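Side-chain contacts in embryonic developmental protein tofu-6 (Caenorhabditis elegans, PDB 7OCX), which probably takes part in piRNA (21U-RNA) biogenesis as a subunit of the PETISCO complex, its RNA recognition motif domain pairing with that of PID-3: residues C[70-73]-C[74-77]; C[32-35]-C[36-40]. All blocks are in the same frame, centred on the assembly; numbering follows the deposited sequence.

Contact 1 (C[70-73]-C[74-77]); sequences ADEV and RKNL
The guanidinium of Arg74 takes Asp71 OD1 at its edge, nearly in plane, while Ala70 CB approaches the same group obliquely. The residues lie on helix 67-75, the second helix of the RNA recognition motif (RRM) fold. Arg74 NH1 and Asp71 OD1 form a salt bridge of 3.2 Å, three residues apart along the helix. The oxygen is met on its anti side, somewhat out of the carboxylate plane, and the carboxylate and guanidinium planes stand 70° apart. The bond is bent, with an N-H...O angle of 144°. Arg74 starts beside its backbone N (chi1 -65°) and runs extended from CG to NE, which carries its head back toward Ala70 and Asp71. Arg74 CG passes 3.3 Å from Ala70 O, and Arg74 NH1 comes within 3.6 Å of Ala70 CB. Both charged groups have further partners. Asp71 OD2 is salt-bridged to Arg73 of the PID-3 chain, and Arg74 NH2 to Asp93 of tofu-6 itself. The local pair therefore links the helix to strand 87-93 and to the subunit interface.

Lys75 crosses Glu72 on an exposed side, its bent chain setting CE 3.5 Å from Glu72 CA. Lys75 NZ stays 4.1 Å from Glu72 OE1, beyond a salt bridge. At the helix end Asn76 N makes a weak bond to Val73 O, 2.9 Å long, and Leu77 CG lies 3.5 Å from that oxygen.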
loop_
_atom_site.group_PDB
_atom_site.type_symbol
_atom_site.label_atom_id
_atom_site.label_comp_id
_atom_site.label_asym_id
_atom_site.label_seq_id
_atom_site.Cartn_x
_atom_site.Cartn_y
_atom_site.Cartn_z
ATOM N N ALA C 70 -13.902 11.376 4.568
ATOM C CA ALA C 70 -14.823 11.944 5.547
ATOM C C ALA C 70 -15.012 13.436 5.336
ATOM O O ALA C 70 -16.100 13.966 5.596
ATOM C CB ALA C 70 -14.308 11.681 6.962
ATOM N N ASP C 71 -13.964 14.137 4.890
ATOM C CA ASP C 71 -14.126 15.550 4.564
ATOM C C ASP C 71 -15.039 15.739 3.350
ATOM O O ASP C 71 -15.853 16.671 3.325
ATOM C CB ASP C 71 -12.768 16.219 4.321
ATOM C CG ASP C 71 -11.987 16.458 5.614
ATOM O OD1 ASP C 71 -12.599 16.411 6.705
ATOM O OD2 ASP C 71 -10.794 16.799 5.546
ATOM N N GLU C 72 -14.922 14.868 2.332
ATOM C CA GLU C 72 -15.838 14.957 1.190
ATOM C C GLU C 72 -17.284 14.703 1.605
ATOM O O GLU C 72 -18.209 15.220 0.969
ATOM C CB GLU C 72 -15.442 13.979 0.074
ATOM C CG GLU C 72 -14.035 14.160 -0.507
ATOM C CD GLU C 72 -14.032 14.900 -1.850
ATOM O OE1 GLU C 72 -13.024 15.570 -2.161
ATOM O OE2 GLU C 72 -15.021 14.789 -2.610
ATOM N N VAL C 73 -17.507 13.899 2.649
ATOM C CA VAL C 73 -18.841 13.810 3.235
ATOM C C VAL C 73 -19.227 15.137 3.870
ATOM O O VAL C 73 -20.272 15.718 3.548
ATOM C CB VAL C 73 -18.913 12.665 4.261
ATOM C CG1 VAL C 73 -20.202 12.749 5.060
ATOM C CG2 VAL C 73 -18.823 11.334 3.554
ATOM N N ARG C 74 -18.385 15.645 4.774
ATOM C CA ARG C 74 -18.675 16.917 5.429
ATOM C C ARG C 74 -18.985 18.015 4.414
ATOM O O ARG C 74 -19.740 18.947 4.726
ATOM C CB ARG C 74 -17.499 17.310 6.340
ATOM C CG ARG C 74 -17.284 16.343 7.528
ATOM C CD ARG C 74 -16.253 16.816 8.568
ATOM N NE ARG C 74 -16.150 15.857 9.663
ATOM C CZ ARG C 74 -15.289 14.852 9.728
ATOM N NH1 ARG C 74 -14.294 14.729 8.866
ATOM N NH2 ARG C 74 -15.444 13.935 10.678
ATOM N N LYS C 75 -18.437 17.918 3.193
ATOM C CA LYS C 75 -18.704 18.947 2.185
ATOM C C LYS C 75 -20.153 18.927 1.709
ATOM O O LYS C 75 -20.754 19.991 1.510
ATOM C CB LYS C 75 -17.794 18.807 0.958
ATOM C CG LYS C 75 -16.341 19.201 1.136
ATOM C CD LYS C 75 -15.515 18.887 -0.114
ATOM C CE LYS C 75 -14.319 18.001 0.221
ATOM N NZ LYS C 75 -13.042 18.759 0.416
ATOM N N ASN C 76 -20.717 17.734 1.480
ATOM C CA ASN C 76 -22.058 17.624 0.920
ATOM C C ASN C 76 -23.148 17.735 1.971
ATOM O O ASN C 76 -24.321 17.504 1.659
ATOM C CB ASN C 76 -22.238 16.309 0.160
ATOM C CG ASN C 76 -21.276 16.167 -0.995
ATOM O OD1 ASN C 76 -20.068 16.336 -0.830
ATOM N ND2 ASN C 76 -21.817 15.938 -2.192
ATOM N N LEU C 77 -22.802 18.093 3.199
ATOM C CA LEU C 77 -23.817 18.226 4.228
ATOM C C LEU C 77 -24.480 19.596 4.140
ATOM O O LEU C 77 -23.967 20.531 3.519
ATOM C CB LEU C 77 -23.196 18.034 5.604
ATOM C CG LEU C 77 -22.717 16.615 5.902
ATOM C CD1 LEU C 77 -22.449 16.506 7.401
ATOM C CD2 LEU C 77 -23.701 15.532 5.478
#

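Contact 2 (C[32-35]-C[36-40])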
loop_
_atom_site.group_PDB
_atom_site.type_symbol
_atom_site.label_atom_id
_atom_site.label_comp_id
_atom_site.label_asym_id
_atom_site.label_seq_id
_atom_site.Cartn_x
_atom_site.Cartn_y
_atom_site.Cartn_z
ATOM N N ASN C 32 -27.630 -0.660 2.439
ATOM C CA ASN C 32 -28.199 0.609 1.980
ATOM C C ASN C 32 -27.366 1.788 2.483
ATOM O O ASN C 32 -27.058 2.720 1.729
ATOM C CB ASN C 32 -29.641 0.732 2.475
ATOM C CG ASN C 32 -30.527 -0.355 1.925
ATOM O OD1 ASN C 32 -31.162 -1.088 2.685
ATOM N ND2 ASN C 32 -30.603 -0.453 0.602
ATOM N N LEU C 33 -27.027 1.765 3.773
ATOM C CA LEU C 33 -26.210 2.806 4.388
ATOM C C LEU C 33 -24.836 2.877 3.735
ATOM O O LEU C 33 -24.326 3.964 3.423
ATOM C CB LEU C 33 -26.091 2.512 5.885
ATOM C CG LEU C 33 -25.362 3.545 6.739
ATOM C CD1 LEU C 33 -26.025 4.905 6.645
ATOM C CD2 LEU C 33 -25.302 3.079 8.184
ATOM N N PHE C 34 -24.215 1.719 3.526
ATOM C CA PHE C 34 -22.930 1.681 2.837
ATOM C C PHE C 34 -23.020 2.370 1.475
ATOM O O PHE C 34 -22.139 3.155 1.101
ATOM C CB PHE C 34 -22.477 0.220 2.703
ATOM C CG PHE C 34 -21.410 0.010 1.677
ATOM C CD1 PHE C 34 -20.076 0.228 1.990
ATOM C CD2 PHE C 34 -21.745 -0.408 0.397
ATOM C CE1 PHE C 34 -19.087 0.046 1.043
ATOM C CE2 PHE C 34 -20.770 -0.584 -0.562
ATOM C CZ PHE C 34 -19.430 -0.358 -0.241
ATOM N N HIS C 35 -24.089 2.085 0.721
ATOM C CA HIS C 35 -24.180 2.621 -0.639
ATOM C C HIS C 35 -24.221 4.146 -0.613
ATOM O O HIS C 35 -23.642 4.811 -1.480
ATOM C CB HIS C 35 -25.414 2.100 -1.395
ATOM C CG HIS C 35 -25.357 0.646 -1.767
ATOM N ND1 HIS C 35 -24.183 -0.008 -2.078
ATOM C CD2 HIS C 35 -26.352 -0.256 -1.973
ATOM C CE1 HIS C 35 -24.447 -1.269 -2.383
ATOM N NE2 HIS C 35 -25.757 -1.443 -2.340
ATOM N N VAL C 36 -24.936 4.720 0.354
ATOM C CA VAL C 36 -25.009 6.171 0.434
ATOM C C VAL C 36 -23.630 6.765 0.664
ATOM O O VAL C 36 -23.264 7.767 0.038
ATOM C CB VAL C 36 -25.991 6.617 1.530
ATOM C CG1 VAL C 36 -25.798 8.112 1.813
ATOM C CG2 VAL C 36 -27.392 6.309 1.080
ATOM N N PHE C 37 -22.854 6.175 1.581
ATOM C CA PHE C 37 -21.564 6.763 1.920
ATOM C C PHE C 37 -20.476 6.387 0.934
ATOM O O PHE C 37 -19.529 7.156 0.746
ATOM C CB PHE C 37 -21.196 6.409 3.361
ATOM C CG PHE C 37 -21.921 7.262 4.332
ATOM C CD1 PHE C 37 -23.232 7.001 4.661
ATOM C CD2 PHE C 37 -21.320 8.416 4.816
ATOM C CE1 PHE C 37 -23.925 7.854 5.496
ATOM C CE2 PHE C 37 -22.004 9.260 5.664
ATOM C CZ PHE C 37 -23.311 8.976 6.001
ATOM N N GLN C 38 -20.613 5.266 0.245
ATOM C CA GLN C 38 -19.638 4.933 -0.780
ATOM C C GLN C 38 -19.546 5.990 -1.878
ATOM O O GLN C 38 -18.515 6.084 -2.555
ATOM C CB GLN C 38 -19.988 3.596 -1.414
ATOM C CG GLN C 38 -18.798 2.841 -1.869
ATOM C CD GLN C 38 -19.154 1.892 -2.984
ATOM O OE1 GLN C 38 -20.329 1.712 -3.310
ATOM N NE2 GLN C 38 -18.142 1.287 -3.587
ATOM N N ASN C 39 -20.623 6.738 -2.136
ATOM C CA ASN C 39 -20.551 7.768 -3.172
ATOM C C ASN C 39 -19.543 8.862 -2.850
ATOM O O ASN C 39 -19.156 9.617 -3.749
ATOM C CB ASN C 39 -21.915 8.418 -3.407
ATOM C CG ASN C 39 -22.947 7.487 -4.008
ATOM O OD1 ASN C 39 -22.635 6.636 -4.846
ATOM N ND2 ASN C 39 -24.187 7.621 -3.553
ATOM N N PHE C 40 -19.139 8.993 -1.591
ATOM C CA PHE C 40 -18.193 10.014 -1.155
ATOM C C PHE C 40 -16.775 9.499 -1.016
ATOM O O PHE C 40 -15.850 10.307 -0.856
ATOM C CB PHE C 40 -18.661 10.605 0.180
ATOM C CG PHE C 40 -20.044 11.165 0.118
ATOM C CD1 PHE C 40 -21.090 10.520 0.742
ATOM C CD2 PHE C 40 -20.298 12.338 -0.580
ATOM C CE1 PHE C 40 -22.370 11.026 0.673
ATOM C CE2 PHE C 40 -21.576 12.856 -0.648
ATOM C CZ PHE C 40 -22.615 12.196 -0.023
#
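Phe34 and Gln38, one turn apart on helix 30-38, cross with ring and amide planes only 26° from parallel. This is the first helix of the RNA recognition motif (RRM) fold. Gln38 CB sits over one face of the Phe34 ring, toward its rim. The rest of the chain, extended beyond CG, follows the outer end of the ring. Gln38 CD comes 3.6 Å from Phe34 CZ, and Gln38 OE1 the same distance from Phe34 CE2. Phe34 has its CG opposite the backbone N (chi1 162°), and this swings the end of the ring toward Gln38. Trp31 meets the same ring edge-to-face, the ring of Phe57 of the PID-3 chain also meets it, and Gln61 of that chain packs on both Phe34 and Gln38. This side of the helix thus faces the partner subunit. With an alanine in place of Gln38, the CZ end of the Phe34 ring would probably lose its cover from the longer side chain, and Gln61 of the PID-3 chain one of its two neighbours in this contact.

Leu33 and Phe37 lie side by side and point the same way. Leu33 CD1 touches Phe37 CE1 at 3.8 Å, and Leu33 O lies at the ring edge, 3.5 Å from Phe37 CD1. Both residues are buried. Leu33 packs on Cys46 of strand 43-51, and Val36 on Leu82 of strand 81-84. The backbone holds these pairs in step through i to i+4 bonds. Of these, Gln38 N to Phe34 O is the shortest at 2.7 Å, with a C=O...N angle of 168°.

How the contacts relate
From the N terminus, the chain forms strand 18-25 and then enters helix 30-38, which holds contact 2. Strands 43-51 and 57-64 follow before helix 67-75, which holds contact 1. Each contact is local and closes no long loop, only the last turns of its helix and the residues that follow. The two come in series, neither nested nor crossed, with centres about 12 Å apart. They meet near the C-terminal ends of both helices. Phe40 CE2 lies 3.3 Å from Asn76 CG, and Phe40 CB packs on Val73 CG2. Phe37 also reaches Val73. Together they join the two helices of the RRM to each other, and residues of both contacts touch the PID-3 chain.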